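Local coordinates for 11S globulin (Wrightia tinctoria, PDB 5WXU), which probably serves as a seed storage protein and binds the plant hormone auxin, indole-3-acetic acid, assembling as a hexamer, at residues 316-319 with 320-324. Sequence-based numbering, arbitrary orientation.
Sequences STLN and SYNLP. With PO4 (phosphate ion), chain O.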
# COMPACT_ATOMS: atom_id res chain seq x y z
N SER B 316 -2.61 6.58 -27.90
CA SER B 316 -3.61 6.82 -26.83
C SER B 316 -3.46 5.61 -25.90
O SER B 316 -3.73 4.45 -26.27
CB SER B 316 -5.01 6.99 -27.36
OG SER B 316 -4.99 7.98 -28.35
N THR B 317 -2.86 5.90 -24.74
CA THR B 317 -2.49 4.86 -23.74
C THR B 317 -3.61 4.63 -22.70
O THR B 317 -4.43 5.50 -22.40
CB THR B 317 -1.29 5.29 -22.90
OG1 THR B 317 -1.71 6.38 -22.02
CG2 THR B 317 -0.10 5.59 -23.73
N LEU B 318 -3.69 3.39 -22.21
CA LEU B 318 -4.74 3.08 -21.28
C LEU B 318 -4.06 2.22 -20.19
O LEU B 318 -3.73 1.04 -20.41
CB LEU B 318 -5.89 2.31 -21.88
CG LEU B 318 -7.07 1.97 -20.97
CD1 LEU B 318 -7.68 3.27 -20.52
CD2 LEU B 318 -8.06 1.08 -21.69
N ASN B 319 -3.78 2.83 -19.02
CA ASN B 319 -3.17 2.08 -17.95
C ASN B 319 -3.83 2.53 -16.62
O ASN B 319 -4.86 3.22 -16.63
CB ASN B 319 -1.62 2.36 -17.85
CG ASN B 319 -1.31 3.84 -17.84
OD1 ASN B 319 -1.82 4.63 -16.97
ND2 ASN B 319 -0.57 4.26 -18.90
N SER B 320 -3.30 1.99 -15.55
CA SER B 320 -3.89 2.24 -14.24
C SER B 320 -3.82 3.68 -13.73
O SER B 320 -4.45 4.01 -12.77
CB SER B 320 -3.39 1.24 -13.24
OG SER B 320 -1.98 1.29 -13.14
N TYR B 321 -3.14 4.56 -14.42
CA TYR B 321 -3.25 5.99 -14.13
C TYR B 321 -4.49 6.65 -14.74
O TYR B 321 -4.79 7.82 -14.53
CB TYR B 321 -2.00 6.74 -14.54
CG TYR B 321 -0.81 6.42 -13.73
CD1 TYR B 321 -0.70 6.85 -12.42
CD2 TYR B 321 0.27 5.80 -14.30
CE1 TYR B 321 0.44 6.59 -11.69
CE2 TYR B 321 1.41 5.53 -13.58
CZ TYR B 321 1.50 5.94 -12.28
OH TYR B 321 2.65 5.67 -11.54
N ASN B 322 -5.22 5.87 -15.55
CA ASN B 322 -6.41 6.24 -16.27
C ASN B 322 -7.59 5.45 -15.75
O ASN B 322 -8.58 5.98 -15.35
CB ASN B 322 -6.28 6.03 -17.82
CG ASN B 322 -4.92 6.49 -18.39
OD1 ASN B 322 -4.22 5.79 -19.25
ND2 ASN B 322 -4.52 7.69 -17.93
N LEU B 323 -7.45 4.14 -15.76
CA LEU B 323 -8.54 3.27 -15.43
C LEU B 323 -8.10 2.39 -14.25
O LEU B 323 -7.34 1.46 -14.41
CB LEU B 323 -8.88 2.38 -16.66
CG LEU B 323 -9.98 1.32 -16.60
CD1 LEU B 323 -11.27 1.96 -16.17
CD2 LEU B 323 -10.08 0.53 -17.87
N PRO B 324 -8.67 2.61 -13.04
CA PRO B 324 -8.16 2.01 -11.84
C PRO B 324 -8.13 0.53 -11.77
O PRO B 324 -7.17 -0.04 -11.25
CB PRO B 324 -9.06 2.60 -10.70
CG PRO B 324 -9.63 3.77 -11.28
CD PRO B 324 -9.60 3.70 -12.77
P PO4 O . 5.33 4.28 -13.34
O1 PO4 O . 4.29 4.02 -12.26
O2 PO4 O . 4.94 3.86 -14.71
O3 PO4 O . 5.44 5.80 -13.22
O4 PO4 O . 6.59 3.55 -12.89
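Asn319 and Asn322 tie this turn together, each through a side-chain oxygen and the backbone. Asn319 OD1 accepts from Tyr321 N at 2.9 Å. The donor lies in the carbonyl plane, on a lone pair. With CG between the backbone N and the carbonyl carbon (chi1 50°), the amide folds over the chain that follows. Asn322 answers from the far side of the turn: its OD1 takes Asn319 N at 3.0 Å, with the donor above the carbonyl plane. The two amide planes are 29° apart.

The backbone adds two bonds, both to Asn319 O. Asn322 N donates to Asn319 O at 2.9 Å. Leu323 N also donates to Asn319 O, and this bond is nearly straight (172°). Ser320 N is buried without a partner in the model.

With an alanine here in place of Asn319, Tyr321 N is likely to lose its acceptor in the turn.

Apolar contact is slight. Leu318 CD1 meets Leu323 CB at 4.1 Å.

Tyr321 turns its ring edge toward Asn319 OD1, the amide and ring planes being almost perpendicular. Its OH also meets a phosphate ion, probably from the crystallisation liquor, at a distance so short that its length is doubtful. Ser320 OG bonds to Asp412 and Arg413, and Thr317 OG1 to Asp306.

The second subunit packs here through Thr292 and Thr289. The bond from Tyr321 N to Asn319 OD1 closes an Asx turn, and that from Asn322 N to Asn319 O closes a beta turn over the same residues, where strand 313-318 of the C-terminal cupin domain leads toward helix 325-329.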